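Local atomic coordinates of ectoine dioxygenase (PDB entry 4Q5O), a protein that hydroxylates L-ectoine to 5-hydroxyectoine, a protective osmolyte, using iron, molecular oxygen and 2-oxoglutarate as co-substrate. Residues A[102-107]-A[134-139]; A[85-90]-A[289-294]; A[172-177]-A[265-270]. All coordinates share one frame; numbering follows the deposited sequence.

How the contacts relate
The three contacts follow one large antiparallel sheet from its middle toward one edge. Contact 3 pairs strands 169-175 and 264-273, contact 1 sets helix 103-106 against the next strand, 131-141, and contact 2 lies where edge strand 88-90 begins. Centres of contacts 1 and 3 are about 10 Å apart, those of 1 and 2 about 9 Å, and those of 2 and 3 about 17 Å. Contacts 1 and 3 interlock through the backbone, with Arg137 N 2.8 Å from Phe268 O. Along the chain, contact 1 closes before contact 3 opens, and contact 2 encloses both, returning the chain to within about 8 Å of the bound product, measured from the Phe291 side chain.

Contact 1: residues A[102-107]-A[134-139]; sequences EIHAQS and HQSRLN. With 6CS ((4S,5S)-5-hydroxy-2-methyl-1,4,5,6-tetrahydropyrimidine-4-carboxylic acid), chain E.
Just past strand 97-101, Glu102 still runs beside strand 135-139: its CA is 5.2 Å from that of Ser136, and Glu102 N gives a weak hydrogen bond to Ser136 O, 3.4 Å long and bent to 130° at the hydrogen. The side chain of Ser136 then reaches into the first turn of helix 103-106. With chi1 at 66°, its OG sits between its own backbone N and carbonyl carbon, facing the helix, and hydrogen-bonds His104 ND1 at 2.8 Å. The hydroxyl meets the imidazole at its edge, near the ring plane. Ile103 spreads over the strand beside this bond. Its CG1 lies 3.5 Å from Arg137 C, while its CG2 branch meets Leu138 CB at 3.9 Å, the two side chains crossing at about a right angle. Leu138 also packs on Ala73 and Leu77 of helix 63-78. The strand belongs to the double-stranded beta-helix core expected of this PhyH family of the cupin clan, and as in any beta-strand its side chains alternate: Ser136 turns to the helix, Gln135 and Arg137 away from it toward the active site. Arg137 NH2 comes within 3.5 Å of hydroxyectoine NAG, which lies at the guanidinium edge near its plane. Gln135, an ectoine-binding residue, extends alongside, its CD 3.9 Å from the methyl CAA of the product. With an alanine here in place of Gln135, that end of the product would probably lose its amide neighbour and a gap would open beside its methyl. On the helix side, the carboxylate of Glu102 forms a salt bridge with Arg294.

Contact 2: residues A[85-90]-A[289-294]; sequences ADTIVT and PWFLAR
A type I beta turn, Ala85 to Ile88, leads into edge strand 88-90, and its two central residues, Asp86 and Thr87, pack against Trp290 and Phe291 of the loop that follows strand 264-273. The loop has helical backbone angles at 290-292, and its one local bond, Leu292 N to Pro289 O at 3.0 Å, closes a single tight turn. The Phe291 ring carries the contact. Thr87 CA stands over its face, 4.3 Å from the centroid and 17° off the ring normal, a CH-pi arrangement. Asp86 O lies over the same face, 3.2 Å from Phe291 CZ. Thr87 CG2, placed opposite the carbonyl carbon, reaches the root of the aromatic side chain at Phe291 CB, 3.8 Å away. Asp86 meets the indole differently. Its OD2 approaches the rim of the six-membered ring near the ring plane, 3.0 Å from Trp290 CH2, with carboxylate and indole planes 85° apart. An edge approach keeps the carboxylate off the indole pi face. Trp290 and Phe291 also pack on each other: Phe291 CD1 sits 3.5 Å above the centre of the indole face, while the Phe291 ring presents its edge. Phe291 CG stands between its backbone N and carbonyl carbon (chi1 55°), which brings the ring under Asp86 O and Thr87 CA. Around this cluster, Thr87 OG1 takes a hydrogen bond from Gln106 NE2 of helix 103-106, Phe101 of strand 97-101 brings its ring against Phe291, and Val89 bonds through its backbone to Arg98 and Ser99 of that strand.

Contact 3: residues A[172-177]-A[265-270]; sequences MSVLLA and ANAFLV. With AKG (2-oxoglutaric acid), chain D.
Ala265 O is gripped by two backbone donors, Leu176 N at 2.8 Å and Ala177 N at 3.1 Å. Both reach the same face of its carbonyl plane, and Leu176 N stands above that plane, so the oxygen holds the chain just as strand 172-175 ends. Before that point the pairing with strand 265-270 is regular and antiparallel: the two axes approach to 4.5 Å, with their directions 156° apart. Val174 and Ala267 form a hydrogen-bonded pair whose bond from Val174 N to Ala267 O measures 2.8 Å and is nearly straight at 165°. Met172 and Leu269 form another such pair. On the face carrying these four residues the contacts are apolar, with Val174 CB 4.1 Å from Ala267 CB. Leu176 CB similarly lies 4.2 Å from Ala265 CB, and the leucine continues to Leu69 and Ala73 of helix 63-78. The other face is mixed, carrying Ser173, Asn266, Leu175 and Phe268; Phe268 borders the active site. There Asn266 ND2 gives a hydrogen bond to Ser173 OG at 2.9 Å, the hydroxyl lying out of the amide plane. Asn266 OD1 accepts from Asn139 ND2 on the next strand, so both ends of the amide are engaged and its rotation is fixed. Phe268, with CG opposite the backbone N (chi1 -176°), lays its ring beneath 2-oxoglutarate, whose O2 stands 3.4 Å above the ring plane over its centre. The pair sits in the middle of the seven-stranded sheet, consistent with the double-stranded beta-helix of the cupin clan. A phenyl face offers no hydrogen bond to a carboxylate oxygen, which is consistent with Phe268 shaping this wall by packing, while polar recognition comes at least in part from Lys141, whose NZ hydrogen-bonds the co-substrate.

Contact 1: residues A[102-107]-A[134-139]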
loop_
_atom_site.group_PDB
_atom_site.type_symbol
_atom_site.label_atom_id
_atom_site.label_comp_id
_atom_site.label_asym_id
_atom_site.label_seq_id
_atom_site.Cartn_x
_atom_site.Cartn_y
_atom_site.Cartn_z
ATOM N N GLU A 102 -15.779 -11.754 18.546
ATOM C CA GLU A 102 -16.164 -12.992 19.232
ATOM C C GLU A 102 -16.608 -14.109 18.288
ATOM O O GLU A 102 -17.611 -14.769 18.547
ATOM C CB GLU A 102 -17.269 -12.733 20.268
ATOM C CG GLU A 102 -16.845 -11.932 21.501
ATOM C CD GLU A 102 -16.026 -12.734 22.527
ATOM O OE1 GLU A 102 -16.528 -13.768 23.042
ATOM O OE2 GLU A 102 -14.880 -12.308 22.836
ATOM N N ILE A 103 -15.879 -14.306 17.192
ATOM C CA ILE A 103 -16.186 -15.391 16.271
ATOM C C ILE A 103 -15.660 -16.694 16.836
ATOM O O ILE A 103 -16.064 -17.764 16.396
ATOM C CB ILE A 103 -15.570 -15.178 14.859
ATOM C CG1 ILE A 103 -14.219 -14.500 14.976
ATOM C CG2 ILE A 103 -16.503 -14.388 13.936
ATOM C CD1 ILE A 103 -13.083 -15.462 14.985
ATOM N N HIS A 104 -14.757 -16.608 17.815
ATOM C CA HIS A 104 -14.209 -17.810 18.445
ATOM C C HIS A 104 -15.300 -18.414 19.320
ATOM O O HIS A 104 -15.203 -19.553 19.782
ATOM C CB HIS A 104 -12.961 -17.483 19.260
ATOM C CG HIS A 104 -13.250 -16.849 20.586
ATOM N ND1 HIS A 104 -13.734 -15.560 20.714
ATOM C CD2 HIS A 104 -13.117 -17.325 21.850
ATOM C CE1 HIS A 104 -13.886 -15.275 21.996
ATOM N NE2 HIS A 104 -13.517 -16.328 22.705
ATOM N N ALA A 105 -16.347 -17.617 19.517
ATOM C CA ALA A 105 -17.517 -17.969 20.305
ATOM C C ALA A 105 -18.731 -18.227 19.400
ATOM O O ALA A 105 -19.334 -19.297 19.446
ATOM C CB ALA A 105 -17.820 -16.845 21.285
ATOM N N GLN A 106 -19.072 -17.241 18.572
ATOM C CA GLN A 106 -20.226 -17.301 17.674
ATOM C C GLN A 106 -20.131 -18.339 16.549
ATOM O O GLN A 106 -21.151 -18.675 15.941
ATOM C CB GLN A 106 -20.517 -15.912 17.050
ATOM C CG GLN A 106 -20.720 -14.741 18.037
ATOM C CD GLN A 106 -21.418 -13.532 17.403
ATOM O OE1 GLN A 106 -22.644 -13.540 17.199
ATOM N NE2 GLN A 106 -20.640 -12.482 17.096
ATOM N N SER A 107 -18.929 -18.819 16.230
ATOM C CA SER A 107 -18.808 -19.848 15.192
ATOM C C SER A 107 -18.074 -21.079 15.678
ATOM O O SER A 107 -16.942 -20.994 16.150
ATOM C CB SER A 107 -18.154 -19.330 13.910
ATOM O OG SER A 107 -17.973 -20.385 12.972
ATOM N N HIS A 134 -8.407 -13.820 24.122
ATOM C CA HIS A 134 -8.645 -12.488 24.673
ATOM C C HIS A 134 -9.619 -11.727 23.779
ATOM O O HIS A 134 -10.419 -10.914 24.253
ATOM C CB HIS A 134 -7.315 -11.722 24.769
ATOM C CG HIS A 134 -7.466 -10.237 24.799
ATOM N ND1 HIS A 134 -7.505 -9.517 25.973
ATOM C CD2 HIS A 134 -7.568 -9.326 23.799
ATOM C CE1 HIS A 134 -7.630 -8.229 25.697
ATOM N NE2 HIS A 134 -7.672 -8.086 24.385
ATOM N N GLN A 135 -9.529 -12.006 22.479
ATOM C CA GLN A 135 -10.290 -11.323 21.424
ATOM C C GLN A 135 -10.109 -12.136 20.162
ATOM O O GLN A 135 -9.014 -12.609 19.877
ATOM C CB GLN A 135 -9.795 -9.894 21.178
ATOM C CG GLN A 135 -10.230 -9.303 19.821
ATOM C CD GLN A 135 -9.745 -7.869 19.564
ATOM O OE1 GLN A 135 -9.604 -7.064 20.489
ATOM N NE2 GLN A 135 -9.497 -7.547 18.297
ATOM N N SER A 136 -11.179 -12.326 19.409
ATOM C CA SER A 136 -11.042 -12.884 18.090
ATOM C C SER A 136 -11.812 -11.978 17.142
ATOM O O SER A 136 -12.603 -11.157 17.579
ATOM C CB SER A 136 -11.556 -14.314 18.059
ATOM O OG SER A 136 -12.942 -14.332 18.298
ATOM N N ARG A 137 -11.567 -12.101 15.847
ATOM C CA ARG A 137 -12.265 -11.269 14.875
ATOM C C ARG A 137 -12.292 -12.007 13.544
ATOM O O ARG A 137 -11.423 -12.842 13.286
ATOM C CB ARG A 137 -11.540 -9.928 14.719
ATOM C CG ARG A 137 -12.473 -8.758 14.418
ATOM C CD ARG A 137 -11.741 -7.482 13.990
ATOM N NE ARG A 137 -10.902 -6.916 15.045
ATOM C CZ ARG A 137 -10.623 -5.617 15.156
ATOM N NH1 ARG A 137 -11.129 -4.750 14.276
ATOM N NH2 ARG A 137 -9.850 -5.184 16.154
ATOM N N LEU A 138 -13.303 -11.741 12.716
ATOM C CA LEU A 138 -13.238 -12.101 11.295
ATOM C C LEU A 138 -13.384 -10.819 10.484
ATOM O O LEU A 138 -14.330 -10.058 10.702
ATOM C CB LEU A 138 -14.322 -13.101 10.911
ATOM C CG LEU A 138 -14.506 -13.460 9.427
ATOM C CD1 LEU A 138 -13.451 -14.433 8.909
ATOM C CD2 LEU A 138 -15.890 -14.027 9.183
ATOM N N ASN A 139 -12.443 -10.592 9.563
ATOM C CA ASN A 139 -12.328 -9.326 8.817
ATOM C C ASN A 139 -12.480 -9.491 7.327
ATOM O O ASN A 139 -11.758 -10.257 6.711
ATOM C CB ASN A 139 -10.945 -8.705 9.020
ATOM C CG ASN A 139 -10.777 -8.086 10.367
ATOM O OD1 ASN A 139 -11.650 -7.365 10.835
ATOM N ND2 ASN A 139 -9.651 -8.362 11.013
HETATM O O 6CS E . -7.484 -0.797 17.186
HETATM C C 6CS E . -6.351 -1.060 17.705
HETATM O OXT 6CS E . -5.497 -0.127 17.751
HETATM C CA 6CS E . -6.074 -2.416 18.312
HETATM N N 6CS E . -7.360 -2.740 18.833
HETATM C CAI 6CS E . -7.910 -3.933 18.903
HETATM C CAA 6CS E . -9.307 -3.976 19.462
HETATM N NAG 6CS E . -7.241 -5.118 18.470
HETATM C CG2 6CS E . -5.939 -4.920 17.966
HETATM C CB 6CS E . -5.488 -3.555 17.446
HETATM O OG1 6CS E . -4.048 -3.551 17.642
#

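Contact 2: residues A[85-90]-A[289-294]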
loop_
_atom_site.group_PDB
_atom_site.type_symbol
_atom_site.label_atom_id
_atom_site.label_comp_id
_atom_site.label_asym_id
_atom_site.label_seq_id
_atom_site.Cartn_x
_atom_site.Cartn_y
_atom_site.Cartn_z
ATOM N N ALA A 85 -25.721 -8.593 17.355
ATOM C CA ALA A 85 -25.682 -7.323 16.627
ATOM C C ALA A 85 -24.566 -6.391 17.096
ATOM O O ALA A 85 -24.078 -5.552 16.328
ATOM C CB ALA A 85 -27.035 -6.620 16.721
ATOM N N ASP A 86 -24.168 -6.537 18.356
ATOM C CA ASP A 86 -23.151 -5.670 18.944
ATOM C C ASP A 86 -21.761 -6.017 18.422
ATOM O O ASP A 86 -20.882 -5.158 18.320
ATOM C CB ASP A 86 -23.167 -5.797 20.465
ATOM C CG ASP A 86 -24.510 -5.434 21.063
ATOM O OD1 ASP A 86 -25.114 -4.451 20.578
ATOM O OD2 ASP A 86 -24.965 -6.140 21.999
ATOM N N THR A 87 -21.573 -7.287 18.086
ATOM C CA THR A 87 -20.278 -7.770 17.667
ATOM C C THR A 87 -20.053 -7.546 16.174
ATOM O O THR A 87 -19.146 -8.126 15.594
ATOM C CB THR A 87 -20.169 -9.253 17.962
ATOM O OG1 THR A 87 -21.078 -9.960 17.112
ATOM C CG2 THR A 87 -20.537 -9.512 19.408
ATOM N N ILE A 88 -20.881 -6.699 15.564
ATOM C CA ILE A 88 -20.800 -6.407 14.136
ATOM C C ILE A 88 -20.251 -5.002 13.849
ATOM O O ILE A 88 -20.520 -4.063 14.600
ATOM C CB ILE A 88 -22.178 -6.565 13.463
ATOM C CG1 ILE A 88 -22.292 -7.941 12.818
ATOM C CG2 ILE A 88 -22.414 -5.478 12.399
ATOM C CD1 ILE A 88 -21.882 -9.080 13.727
ATOM N N VAL A 89 -19.466 -4.876 12.776
ATOM C CA VAL A 89 -19.029 -3.574 12.276
ATOM C C VAL A 89 -19.353 -3.479 10.798
ATOM O O VAL A 89 -19.121 -4.440 10.063
ATOM C CB VAL A 89 -17.521 -3.386 12.433
ATOM C CG1 VAL A 89 -17.071 -2.118 11.707
ATOM C CG2 VAL A 89 -17.138 -3.347 13.910
ATOM N N THR A 90 -19.889 -2.337 10.363
ATOM C CA THR A 90 -20.274 -2.145 8.961
ATOM C C THR A 90 -19.689 -0.875 8.351
ATOM O O THR A 90 -19.074 -0.063 9.046
ATOM C CB THR A 90 -21.795 -2.031 8.813
ATOM O OG1 THR A 90 -22.312 -1.329 9.947
ATOM C CG2 THR A 90 -22.449 -3.393 8.712
ATOM N N PRO A 289 -16.168 -2.839 26.081
ATOM C CA PRO A 289 -17.218 -3.819 25.746
ATOM C C PRO A 289 -16.747 -5.279 25.708
ATOM O O PRO A 289 -15.619 -5.568 25.288
ATOM C CB PRO A 289 -17.689 -3.364 24.363
ATOM C CG PRO A 289 -17.466 -1.882 24.374
ATOM C CD PRO A 289 -16.211 -1.665 25.187
ATOM N N TRP A 290 -17.625 -6.180 26.143
ATOM C CA TRP A 290 -17.286 -7.594 26.341
ATOM C C TRP A 290 -16.590 -8.255 25.156
ATOM O O TRP A 290 -15.726 -9.116 25.333
ATOM C CB TRP A 290 -18.543 -8.413 26.708
ATOM C CG TRP A 290 -19.545 -8.619 25.562
ATOM C CD1 TRP A 290 -19.704 -9.741 24.779
ATOM C CD2 TRP A 290 -20.513 -7.672 25.093
ATOM N NE1 TRP A 290 -20.710 -9.541 23.858
ATOM C CE2 TRP A 290 -21.223 -8.280 24.033
ATOM C CE3 TRP A 290 -20.846 -6.367 25.467
ATOM C CZ2 TRP A 290 -22.250 -7.624 23.351
ATOM C CZ3 TRP A 290 -21.865 -5.716 24.786
ATOM C CH2 TRP A 290 -22.554 -6.344 23.743
ATOM N N PHE A 291 -16.989 -7.863 23.952
ATOM C CA PHE A 291 -16.542 -8.560 22.761
ATOM C C PHE A 291 -15.160 -8.105 22.277
ATOM O O PHE A 291 -14.597 -8.703 21.355
ATOM C CB PHE A 291 -17.598 -8.474 21.652
ATOM C CG PHE A 291 -17.999 -7.080 21.302
ATOM C CD1 PHE A 291 -18.993 -6.430 22.010
ATOM C CD2 PHE A 291 -17.395 -6.424 20.256
ATOM C CE1 PHE A 291 -19.366 -5.144 21.682
ATOM C CE2 PHE A 291 -17.765 -5.144 19.929
ATOM C CZ PHE A 291 -18.754 -4.505 20.645
ATOM N N LEU A 292 -14.614 -7.072 22.918
ATOM C CA LEU A 292 -13.268 -6.586 22.608
ATOM C C LEU A 292 -12.176 -7.163 23.531
ATOM O O LEU A 292 -10.996 -7.189 23.169
ATOM C CB LEU A 292 -13.224 -5.063 22.663
ATOM C CG LEU A 292 -14.191 -4.322 21.743
ATOM C CD1 LEU A 292 -13.958 -2.814 21.803
ATOM C CD2 LEU A 292 -14.060 -4.823 20.326
ATOM N N ALA A 293 -12.567 -7.612 24.721
ATOM C CA ALA A 293 -11.623 -8.177 25.669
ATOM C C ALA A 293 -12.348 -9.056 26.678
ATOM O O ALA A 293 -13.230 -8.586 27.399
ATOM C CB ALA A 293 -10.871 -7.074 26.377
ATOM N N ARG A 294 -11.981 -10.335 26.704
ATOM C CA ARG A 294 -12.548 -11.310 27.626
ATOM C C ARG A 294 -12.050 -11.101 29.063
ATOM O O ARG A 294 -10.901 -11.392 29.386
ATOM C CB ARG A 294 -12.239 -12.737 27.144
ATOM C CG ARG A 294 -12.694 -13.889 28.074
ATOM C CD ARG A 294 -14.215 -14.160 28.005
ATOM N NE ARG A 294 -14.627 -15.305 27.171
ATOM C CZ ARG A 294 -15.235 -15.205 25.983
ATOM N NH1 ARG A 294 -15.490 -14.008 25.465
ATOM N NH2 ARG A 294 -15.584 -16.299 25.304
#

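Contact 3: residues A[172-177]-A[265-270]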
loop_
_atom_site.group_PDB
_atom_site.type_symbol
_atom_site.label_atom_id
_atom_site.label_comp_id
_atom_site.label_asym_id
_atom_site.label_seq_id
_atom_site.Cartn_x
_atom_site.Cartn_y
_atom_site.Cartn_z
ATOM N N MET A 172 -2.540 -13.927 16.051
ATOM C CA MET A 172 -2.420 -14.822 14.906
ATOM C C MET A 172 -3.383 -14.342 13.850
ATOM O O MET A 172 -4.590 -14.242 14.094
ATOM C CB MET A 172 -2.802 -16.252 15.295
ATOM C CG MET A 172 -1.897 -16.863 16.351
ATOM S SD MET A 172 -1.668 -18.652 16.107
ATOM C CE MET A 172 -0.499 -18.969 17.436
ATOM N N SER A 173 -2.856 -14.019 12.682
ATOM C CA SER A 173 -3.704 -13.652 11.572
ATOM C C SER A 173 -3.688 -14.806 10.588
ATOM O O SER A 173 -2.634 -15.210 10.098
ATOM C CB SER A 173 -3.216 -12.373 10.911
ATOM O OG SER A 173 -3.963 -12.124 9.731
ATOM N N VAL A 174 -4.856 -15.366 10.320
ATOM C CA VAL A 174 -4.946 -16.475 9.386
ATOM C C VAL A 174 -5.492 -15.938 8.092
ATOM O O VAL A 174 -6.651 -15.534 8.027
ATOM C CB VAL A 174 -5.898 -17.542 9.894
ATOM C CG1 VAL A 174 -5.850 -18.737 8.978
ATOM C CG2 VAL A 174 -5.543 -17.915 11.327
ATOM N N LEU A 175 -4.651 -15.920 7.064
ATOM C CA LEU A 175 -5.033 -15.299 5.809
ATOM C C LEU A 175 -6.116 -16.103 5.144
ATOM O O LEU A 175 -5.919 -17.279 4.864
ATOM C CB LEU A 175 -3.844 -15.213 4.877
ATOM C CG LEU A 175 -2.672 -14.362 5.340
ATOM C CD1 LEU A 175 -1.786 -14.108 4.142
ATOM C CD2 LEU A 175 -3.165 -13.054 5.954
ATOM N N LEU A 176 -7.253 -15.468 4.882
ATOM C CA LEU A 176 -8.315 -16.103 4.109
ATOM C C LEU A 176 -8.384 -15.652 2.634
ATOM O O LEU A 176 -8.930 -16.365 1.785
ATOM C CB LEU A 176 -9.664 -15.918 4.798
ATOM C CG LEU A 176 -9.826 -16.511 6.200
ATOM C CD1 LEU A 176 -11.194 -16.138 6.727
ATOM C CD2 LEU A 176 -9.613 -18.036 6.235
ATOM N N ALA A 177 -7.832 -14.482 2.319
ATOM C CA ALA A 177 -7.600 -14.113 0.910
ATOM C C ALA A 177 -6.115 -13.862 0.704
ATOM O O ALA A 177 -5.378 -13.627 1.670
ATOM C CB ALA A 177 -8.397 -12.895 0.518
ATOM N N ALA A 265 -8.937 -10.485 3.529
ATOM C CA ALA A 265 -9.776 -11.225 4.464
ATOM C C ALA A 265 -8.929 -12.116 5.374
ATOM O O ALA A 265 -7.990 -12.771 4.909
ATOM C CB ALA A 265 -10.818 -12.045 3.720
ATOM N N ASN A 266 -9.239 -12.123 6.670
ATOM C CA ASN A 266 -8.436 -12.882 7.623
ATOM C C ASN A 266 -9.187 -13.217 8.904
ATOM O O ASN A 266 -10.124 -12.520 9.287
ATOM C CB ASN A 266 -7.117 -12.159 7.961
ATOM C CG ASN A 266 -7.316 -10.961 8.892
ATOM O OD1 ASN A 266 -8.150 -10.087 8.640
ATOM N ND2 ASN A 266 -6.537 -10.919 9.973
ATOM N N ALA A 267 -8.776 -14.295 9.558
ATOM C CA ALA A 267 -9.261 -14.613 10.892
ATOM C C ALA A 267 -8.209 -14.176 11.923
ATOM O O ALA A 267 -7.083 -14.692 11.945
ATOM C CB ALA A 267 -9.530 -16.102 11.005
ATOM N N PHE A 268 -8.568 -13.225 12.776
ATOM C CA PHE A 268 -7.629 -12.711 13.766
ATOM C C PHE A 268 -7.887 -13.311 15.160
ATOM O O PHE A 268 -9.010 -13.266 15.661
ATOM C CB PHE A 268 -7.736 -11.191 13.784
ATOM C CG PHE A 268 -6.755 -10.518 14.693
ATOM C CD1 PHE A 268 -5.399 -10.606 14.451
ATOM C CD2 PHE A 268 -7.196 -9.759 15.781
ATOM C CE1 PHE A 268 -4.490 -9.970 15.284
ATOM C CE2 PHE A 268 -6.288 -9.118 16.621
ATOM C CZ PHE A 268 -4.931 -9.227 16.370
ATOM N N LEU A 269 -6.844 -13.855 15.785
ATOM C CA LEU A 269 -6.973 -14.594 17.056
ATOM C C LEU A 269 -5.936 -14.193 18.101
ATOM O O LEU A 269 -4.753 -14.493 17.949
ATOM C CB LEU A 269 -6.781 -16.088 16.820
ATOM C CG LEU A 269 -7.833 -16.809 16.008
ATOM C CD1 LEU A 269 -7.425 -18.275 15.785
ATOM C CD2 LEU A 269 -9.142 -16.690 16.771
ATOM N N VAL A 270 -6.376 -13.567 19.182
ATOM C CA VAL A 270 -5.465 -13.136 20.223
ATOM C C VAL A 270 -5.383 -14.142 21.375
ATOM O O VAL A 270 -6.339 -14.330 22.122
ATOM C CB VAL A 270 -5.903 -11.782 20.776
ATOM C CG1 VAL A 270 -4.818 -11.217 21.669
ATOM C CG2 VAL A 270 -6.237 -10.833 19.639
HETATM C C1 AKG D . -6.481 -6.033 12.970
HETATM O O1 AKG D . -7.643 -5.787 12.525
HETATM O O2 AKG D . -6.311 -7.066 13.693
HETATM C C2 AKG D . -5.307 -5.094 12.646
HETATM O O5 AKG D . -4.624 -4.591 13.524
HETATM C C3 AKG D . -4.952 -4.760 11.212
HETATM C C4 AKG D . -5.319 -3.318 10.978
HETATM C C5 AKG D . -6.831 -3.226 11.038
HETATM O O3 AKG D . -7.500 -3.375 9.978
HETATM O O4 AKG D . -7.425 -3.007 12.135
#